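Local coordinates for protein translation initiation factor 6 (Methanocaldococcus jannaschii, PDB 1G61) that binds the 50S ribosomal subunit and prevents it from joining the 30S subunit to form the 70S initiation complex, at residues K116-P122 and V137-T143; G60-V64 and T105-I111. All coordinates share one frame. Residues are numbered along the deposited sequence.

Interaction 1 of 2, residues K116-P122 and V137-T143; sequences KGALISP and VEVEIGT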
ATOM      1  N   LYS A 116     -10.199  -0.221   7.881  1.00  6.88           N
ATOM      2  CA  LYS A 116     -11.305   0.574   8.390  1.00  7.29           C
ATOM      3  C   LYS A 116     -11.852   1.560   7.371  1.00  7.85           C
ATOM      4  O   LYS A 116     -13.003   1.992   7.569  1.00  9.08           O
ATOM      5  CB  LYS A 116     -10.907   1.347   9.698  1.00  7.31           C
ATOM      6  CG  LYS A 116     -10.559   0.353  10.817  1.00  8.30           C
ATOM      7  CD  LYS A 116      -9.983   1.004  12.053  1.00  7.57           C
ATOM      8  CE  LYS A 116      -8.518   1.348  11.881  1.00  8.21           C
ATOM      9  NZ  LYS A 116      -7.973   1.993  13.120  1.00  7.42           N
ATOM     10  N   GLY A 117     -11.118   1.908   6.299  1.00  7.22           N
ATOM     11  CA  GLY A 117     -11.629   2.906   5.321  1.00  7.02           C
ATOM     12  C   GLY A 117     -10.694   2.908   4.106  1.00  6.19           C
ATOM     13  O   GLY A 117      -9.537   2.473   4.187  1.00  7.16           O
ATOM     14  N   ALA A 118     -11.252   3.429   3.029  1.00  6.86           N
ATOM     15  CA  ALA A 118     -10.489   3.530   1.772  1.00  6.80           C
ATOM     16  C   ALA A 118     -10.856   4.799   1.044  1.00  6.64           C
ATOM     17  O   ALA A 118     -12.024   5.241   1.053  1.00  7.38           O
ATOM     18  CB  ALA A 118     -10.789   2.285   0.902  1.00  8.12           C
ATOM     19  N   LEU A 119      -9.833   5.363   0.384  1.00  6.44           N
ATOM     20  CA  LEU A 119      -9.991   6.516  -0.490  1.00  5.96           C
ATOM     21  C   LEU A 119      -9.640   6.054  -1.915  1.00  5.83           C
ATOM     22  O   LEU A 119      -8.659   5.339  -2.126  1.00  6.72           O
ATOM     23  CB  LEU A 119      -9.056   7.647  -0.064  1.00  7.07           C
ATOM     24  CG  LEU A 119      -9.238   8.986  -0.767  1.00  7.76           C
ATOM     25  CD1 LEU A 119     -10.574   9.644  -0.380  1.00  9.22           C
ATOM     26  CD2 LEU A 119      -8.080   9.926  -0.415  1.00  8.48           C
ATOM     27  N   ILE A 120     -10.433   6.478  -2.916  1.00  7.27           N
ATOM     28  CA  ILE A 120     -10.183   6.063  -4.295  1.00  6.42           C
ATOM     29  C   ILE A 120     -10.220   7.293  -5.185  1.00  6.53           C
ATOM     30  O   ILE A 120     -11.003   8.244  -4.999  1.00  7.58           O
ATOM     31  CB  ILE A 120     -11.202   5.002  -4.791  1.00  6.55           C
ATOM     32  CG1 ILE A 120     -12.612   5.578  -5.015  1.00  8.05           C
ATOM     33  CG2 ILE A 120     -11.210   3.795  -3.869  1.00  7.71           C
ATOM     34  CD1 ILE A 120     -13.596   4.599  -5.639  1.00  8.33           C
ATOM     35  N   SER A 121      -9.365   7.214  -6.224  1.00  7.40           N
ATOM     36  CA  SER A 121      -9.363   8.255  -7.253  1.00  8.02           C
ATOM     37  C   SER A 121     -10.738   8.417  -7.867  1.00  7.10           C
ATOM     38  O   SER A 121     -11.446   7.423  -8.118  1.00  8.28           O
ATOM     39  CB  SER A 121      -8.395   7.823  -8.375  1.00  8.53           C
ATOM     40  OG  SER A 121      -8.561   8.686  -9.490  1.00 10.59           O
ATOM     41  N   PRO A 122     -11.136   9.656  -8.200  1.00  8.06           N
ATOM     42  CA  PRO A 122     -12.379   9.841  -8.953  1.00  9.85           C
ATOM     43  C   PRO A 122     -12.380   9.038 -10.248  1.00  9.08           C
ATOM     44  O   PRO A 122     -13.480   8.673 -10.724  1.00 10.09           O
ATOM     45  CB  PRO A 122     -12.359  11.358  -9.289  1.00 10.24           C
ATOM     46  CG  PRO A 122     -11.555  11.955  -8.162  1.00 10.56           C
ATOM     47  CD  PRO A 122     -10.465  10.934  -7.927  1.00 10.25           C
ATOM     48  N   VAL A 137     -14.934  -2.055   3.628  1.00  6.98           N
ATOM     49  CA  VAL A 137     -14.800  -0.850   4.424  1.00  8.36           C
ATOM     50  C   VAL A 137     -15.545   0.307   3.736  1.00  8.10           C
ATOM     51  O   VAL A 137     -15.897   0.217   2.562  1.00  8.52           O
ATOM     52  CB  VAL A 137     -13.345  -0.422   4.632  1.00  8.64           C
ATOM     53  CG1 VAL A 137     -12.536  -1.453   5.431  1.00  9.38           C
ATOM     54  CG2 VAL A 137     -12.665  -0.171   3.284  1.00  9.60           C
ATOM     55  N   GLU A 138     -15.739   1.364   4.508  1.00  8.67           N
ATOM     56  CA  GLU A 138     -16.253   2.589   3.921  1.00  9.04           C
ATOM     57  C   GLU A 138     -15.320   3.055   2.826  1.00  7.44           C
ATOM     58  O   GLU A 138     -14.095   3.139   3.108  1.00  8.61           O
ATOM     59  CB  GLU A 138     -16.323   3.652   5.033  1.00 10.89           C
ATOM     60  CG  GLU A 138     -16.709   5.029   4.430  1.00 16.03           C
ATOM     61  CD  GLU A 138     -16.515   6.187   5.360  1.00 16.52           C
ATOM     62  OE1 GLU A 138     -16.086   6.033   6.531  1.00 16.72           O
ATOM     63  OE2 GLU A 138     -16.840   7.344   4.996  1.00 18.90           O
ATOM     64  N   VAL A 139     -15.842   3.408   1.663  1.00  7.87           N
ATOM     65  CA  VAL A 139     -15.037   3.955   0.549  1.00  7.94           C
ATOM     66  C   VAL A 139     -15.506   5.351   0.227  1.00  8.43           C
ATOM     67  O   VAL A 139     -16.716   5.590   0.129  1.00 10.74           O
ATOM     68  CB  VAL A 139     -15.183   3.056  -0.706  1.00  8.30           C
ATOM     69  CG1 VAL A 139     -14.477   3.688  -1.905  1.00 12.40           C
ATOM     70  CG2 VAL A 139     -14.599   1.665  -0.401  1.00 10.78           C
ATOM     71  N   GLU A 140     -14.578   6.300   0.116  1.00  7.28           N
ATOM     72  CA  GLU A 140     -14.905   7.640  -0.359  1.00  7.70           C
ATOM     73  C   GLU A 140     -14.031   7.967  -1.568  1.00  7.85           C
ATOM     74  O   GLU A 140     -12.920   7.420  -1.722  1.00  9.38           O
ATOM     75  CB  GLU A 140     -14.630   8.697   0.735  1.00 11.07           C
ATOM     76  CG  GLU A 140     -15.458   8.453   1.989  1.00 14.19           C
ATOM     77  CD  GLU A 140     -16.947   8.479   1.748  1.00 20.90           C
ATOM     78  OE1 GLU A 140     -17.422   9.055   0.734  1.00 24.02           O
ATOM     79  OE2 GLU A 140     -17.716   7.933   2.579  1.00 22.05           O
ATOM     80  N   ILE A 141     -14.512   8.859  -2.423  1.00  7.91           N
ATOM     81  CA  ILE A 141     -13.778   9.289  -3.608  1.00  6.66           C
ATOM     82  C   ILE A 141     -13.065  10.577  -3.272  1.00  7.67           C
ATOM     83  O   ILE A 141     -13.663  11.480  -2.632  1.00 10.37           O
ATOM     84  CB  ILE A 141     -14.779   9.472  -4.772  1.00  9.25           C
ATOM     85  CG1 ILE A 141     -15.379   8.129  -5.233  1.00 11.31           C
ATOM     86  CG2 ILE A 141     -14.122  10.263  -5.875  1.00 11.84           C
ATOM     87  CD1 ILE A 141     -16.673   8.234  -6.029  1.00 15.16           C
ATOM     88  N   GLY A 142     -11.810  10.736  -3.712  1.00  7.68           N
ATOM     89  CA  GLY A 142     -11.196  12.060  -3.499  1.00  9.35           C
ATOM     90  C   GLY A 142      -9.757  12.036  -3.946  1.00  7.34           C
ATOM     91  O   GLY A 142      -9.319  11.095  -4.660  1.00  8.57           O
ATOM     92  N   THR A 143      -9.031  13.067  -3.536  1.00  8.60           N
ATOM     93  CA  THR A 143      -7.642  13.311  -3.937  1.00  7.23           C
ATOM     94  C   THR A 143      -6.770  13.471  -2.697  1.00  7.71           C
ATOM     95  O   THR A 143      -7.314  13.506  -1.593  1.00 10.58           O
ATOM     96  CB  THR A 143      -7.554  14.576  -4.809  1.00  8.93           C
ATOM     97  OG1 THR A 143      -8.202  15.654  -4.111  1.00  9.87           O
ATOM     98  CG2 THR A 143      -8.360  14.402  -6.097  1.00 11.41           C
TER
HETATM   99  O   HOH W   1     -15.587   1.042   7.399  1.00 13.85           O
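Four backbone hydrogen bonds, each 2.9 Å long, join these segments: Ala118 N to Glu138 O, Glu140 N to Ala118 O, Ile120 N to Glu140 O and Gly142 N to Ile120 O. Ala118 and Ile120 each bond the residues flanking their opposite number, Val139 and Ile141, the alternation of a parallel pair. CA-H...O contacts add to it, such as Leu119 CA to Glu140 O at 3.3 Å. Next to Lys116 a water joins the two backbones, donating to Lys116 O (2.8 Å) and accepting from Glu138 N (2.9 Å). Lys116 turns its CB away, and its NZ is held by backbone oxygens of Asn158 and Lys180.

The axes of strands 117-120 and 138-141, the ends of a beta-alpha-beta unit whose helix, 128-135, lies against one face of the sheet, come within 4.7 Å and lie 23° from parallel. IF6 is built from five such alpha/beta repeats arranged as a propeller, the pentein fold. On the helix side Ala118 packs on Leu135, Ile120 on Ile131, and Val139 on Lys128 and Glu132, while between strands Ile120 CG2 meets Val139 CG1 and Ile120 CG1 meets Ile141 CG1, both at 3.8 Å. The small Ala118 leaves room for Val137 CG2, 3.9 Å from its CB. On the face of Leu119, Glu138 and Glu140, helix 169-179 packs through Leu175 and Leu178. Leu119 CD1 reaches Gly142 N at 3.7 Å; a beta carbon on Gly142 would crowd that methyl. Beyond the last bond, Pro122, with no amide hydrogen to offer, packs its CG 3.8 Å from Ile141 CG2.

Interaction 2 of 2, residues G60-V64 and T105-I111; sequences GSLSV and TALGNLI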
ATOM      1  N   GLY A  60       3.078  -3.051  -6.061  1.00  7.56           N
ATOM      2  CA  GLY A  60       2.504  -2.013  -5.223  1.00  7.41           C
ATOM      3  C   GLY A  60       1.714  -0.986  -6.015  1.00  7.19           C
ATOM      4  O   GLY A  60       0.794  -0.346  -5.506  1.00  9.83           O
ATOM      5  N   SER A  61       2.084  -0.806  -7.310  1.00  7.75           N
ATOM      6  CA  SER A  61       1.349   0.089  -8.168  1.00  7.21           C
ATOM      7  C   SER A  61       0.098  -0.553  -8.770  1.00  6.53           C
ATOM      8  O   SER A  61      -0.843   0.173  -9.103  1.00  7.09           O
ATOM      9  CB  SER A  61       2.224   0.626  -9.308  1.00  8.12           C
ATOM     10  OG  SER A  61       3.130   1.605  -8.771  1.00 11.08           O
ATOM     11  N   LEU A  62       0.138  -1.875  -8.904  1.00  6.61           N
ATOM     12  CA  LEU A  62      -0.937  -2.548  -9.637  1.00  7.35           C
ATOM     13  C   LEU A  62      -2.008  -3.158  -8.757  1.00  7.06           C
ATOM     14  O   LEU A  62      -3.079  -3.505  -9.252  1.00  8.60           O
ATOM     15  CB  LEU A  62      -0.342  -3.679 -10.494  1.00  9.30           C
ATOM     16  CG  LEU A  62       0.517  -3.232 -11.685  1.00  8.55           C
ATOM     17  CD1 LEU A  62       1.213  -4.470 -12.256  1.00 16.50           C
ATOM     18  CD2 LEU A  62      -0.416  -2.555 -12.671  1.00 16.23           C
ATOM     19  N   SER A  63      -1.766  -3.319  -7.464  1.00  7.68           N
ATOM     20  CA  SER A  63      -2.682  -4.074  -6.605  1.00  8.38           C
ATOM     21  C   SER A  63      -2.836  -3.374  -5.273  1.00  6.88           C
ATOM     22  O   SER A  63      -2.012  -2.524  -4.921  1.00  8.23           O
ATOM     23  CB  SER A  63      -2.108  -5.492  -6.460  1.00 11.70           C
ATOM     24  OG  SER A  63      -2.935  -6.210  -5.565  1.00 19.82           O
ATOM     25  N   VAL A  64      -3.889  -3.761  -4.540  1.00  8.78           N
ATOM     26  CA  VAL A  64      -4.288  -3.235  -3.236  1.00  9.89           C
ATOM     27  C   VAL A  64      -4.776  -4.365  -2.372  1.00  7.63           C
ATOM     28  O   VAL A  64      -5.425  -5.280  -2.907  1.00  9.11           O
ATOM     29  CB  VAL A  64      -5.501  -2.300  -3.505  1.00 16.45           C
ATOM     30  CG1 VAL A  64      -6.192  -1.891  -2.272  1.00 14.72           C
ATOM     31  CG2 VAL A  64      -5.036  -1.088  -4.304  1.00 19.04           C
ATOM     32  N   THR A 105      -4.926   0.444 -14.972  1.00  7.68           N
ATOM     33  CA  THR A 105      -4.600  -0.769 -14.216  1.00  7.77           C
ATOM     34  C   THR A 105      -3.792  -0.502 -12.946  1.00  7.15           C
ATOM     35  O   THR A 105      -3.509  -1.444 -12.218  1.00  7.41           O
ATOM     36  CB  THR A 105      -3.815  -1.766 -15.086  1.00  7.95           C
ATOM     37  OG1 THR A 105      -2.654  -1.051 -15.572  1.00 11.16           O
ATOM     38  CG2 THR A 105      -4.661  -2.212 -16.246  1.00 11.10           C
ATOM     39  N   ALA A 106      -3.444   0.767 -12.673  1.00  6.60           N
ATOM     40  CA  ALA A 106      -2.554   1.087 -11.526  1.00  7.33           C
ATOM     41  C   ALA A 106      -3.331   1.204 -10.223  1.00  6.84           C
ATOM     42  O   ALA A 106      -3.374   2.265  -9.583  1.00  7.01           O
ATOM     43  CB  ALA A 106      -1.756   2.357 -11.833  1.00  9.24           C
ATOM     44  N   LEU A 107      -4.001   0.108  -9.841  1.00  6.66           N
ATOM     45  CA  LEU A 107      -4.915   0.159  -8.706  1.00  5.81           C
ATOM     46  C   LEU A 107      -4.219   0.647  -7.425  1.00  5.81           C
ATOM     47  O   LEU A 107      -4.842   1.396  -6.646  1.00  6.30           O
ATOM     48  CB  LEU A 107      -5.528  -1.210  -8.425  1.00  6.17           C
ATOM     49  CG  LEU A 107      -6.254  -1.862  -9.604  1.00  6.95           C
ATOM     50  CD1 LEU A 107      -6.826  -3.202  -9.164  1.00  8.18           C
ATOM     51  CD2 LEU A 107      -7.362  -0.945 -10.174  1.00 10.02           C
ATOM     52  N   GLY A 108      -2.984   0.214  -7.217  1.00  6.07           N
ATOM     53  CA  GLY A 108      -2.254   0.617  -6.014  1.00  6.38           C
ATOM     54  C   GLY A 108      -1.929   2.084  -5.984  1.00  6.59           C
ATOM     55  O   GLY A 108      -1.773   2.694  -4.926  1.00  9.58           O
ATOM     56  N   ASN A 109      -1.803   2.733  -7.162  1.00  6.83           N
ATOM     57  CA  ASN A 109      -1.594   4.172  -7.230  1.00  6.76           C
ATOM     58  C   ASN A 109      -2.918   4.917  -6.983  1.00  6.24           C
ATOM     59  O   ASN A 109      -2.881   6.074  -6.552  1.00  7.69           O
ATOM     60  CB  ASN A 109      -1.071   4.563  -8.598  1.00  8.75           C
ATOM     61  CG  ASN A 109       0.336   4.158  -8.962  1.00  9.44           C
ATOM     62  OD1 ASN A 109       0.737   4.384 -10.109  1.00 15.11           O
ATOM     63  ND2 ASN A 109       1.050   3.580  -8.022  1.00  7.84           N
ATOM     64  N   LEU A 110      -4.024   4.257  -7.301  1.00  6.68           N
ATOM     65  CA  LEU A 110      -5.343   4.927  -7.325  1.00  6.68           C
ATOM     66  C   LEU A 110      -6.196   4.710  -6.078  1.00  6.26           C
ATOM     67  O   LEU A 110      -7.269   5.319  -5.942  1.00  7.29           O
ATOM     68  CB  LEU A 110      -6.129   4.420  -8.539  1.00  6.95           C
ATOM     69  CG  LEU A 110      -5.513   4.728  -9.892  1.00  8.25           C
ATOM     70  CD1 LEU A 110      -6.229   3.907 -10.950  1.00 11.84           C
ATOM     71  CD2 LEU A 110      -5.631   6.208 -10.199  1.00 11.74           C
ATOM     72  N   ILE A 111      -5.763   3.821  -5.180  1.00  6.72           N
ATOM     73  CA  ILE A 111      -6.560   3.437  -4.013  1.00  6.38           C
ATOM     74  C   ILE A 111      -5.655   3.427  -2.784  1.00  6.84           C
ATOM     75  O   ILE A 111      -4.501   2.940  -2.861  1.00  8.15           O
ATOM     76  CB  ILE A 111      -7.172   2.042  -4.234  1.00  7.00           C
ATOM     77  CG1 ILE A 111      -8.088   2.045  -5.469  1.00  8.04           C
ATOM     78  CG2 ILE A 111      -7.897   1.548  -2.977  1.00  7.79           C
ATOM     79  CD1 ILE A 111      -8.546   0.649  -5.911  1.00  9.26           C
TER
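Two short helices, 59-62 and 107-110, occupy equivalent places in successive alpha/beta repeats of the five-bladed pentein propeller, and here the end of the first meets the start of the second. Their polar link centres on Ser61 O, in the last turn of the first helix, which faces the opening turn of the second. It accepts weak hydrogen bonds from Gly108 N (2.9 Å) and Asn109 N (3.4 Å), amides of the helix's first turn. Ala106, the N-cap residue, is the centre of an inverse gamma turn that leads the chain into this turn.

Close backbone approach explains Gly108: its CA lies 3.2 Å from Gly60 O, in a CA-H...O contact, and 3.3 Å from Ser63 O. A beta carbon there would clash with both oxygens. Leu62 points its CB away, yet its CD2 swings back to a van der Waals contact with Thr105 O at 3.3 Å.

Val64 supplies the apolar packing: it points toward the other segment, a compact side chain whose CG2 fits between Leu107 CB (4.2 Å) and Ile111 CB (3.8 Å).

Among side chains, one polar pair closes the contact, the short hydroxyl of serine meeting the longer amide of asparagine: Asn109 ND2 donates to Ser61 OG at 3.0 Å.

The two contacts follow each other along the chain and meet in the repeat to which residues 105-143 belong. Interaction 2 sits nearer the middle of the molecule, its centre about 8 Å from the centre of the chain, and ties that repeat to the preceding one; interaction 1 lies further out, its centre about 14 Å from the centre of the chain, and holds the repeat's own strands together. Their centres are 13 Å apart. Strand 111-113, which continues directly from helix 107-110, pairs antiparallel with strand 117-120 and so connects them: Ser121 N approaches Leu110 O at 2.8 Å, probably a hydrogen bond, and Ile120 CG2 packs on Ile111 CG1 at 3.9 Å.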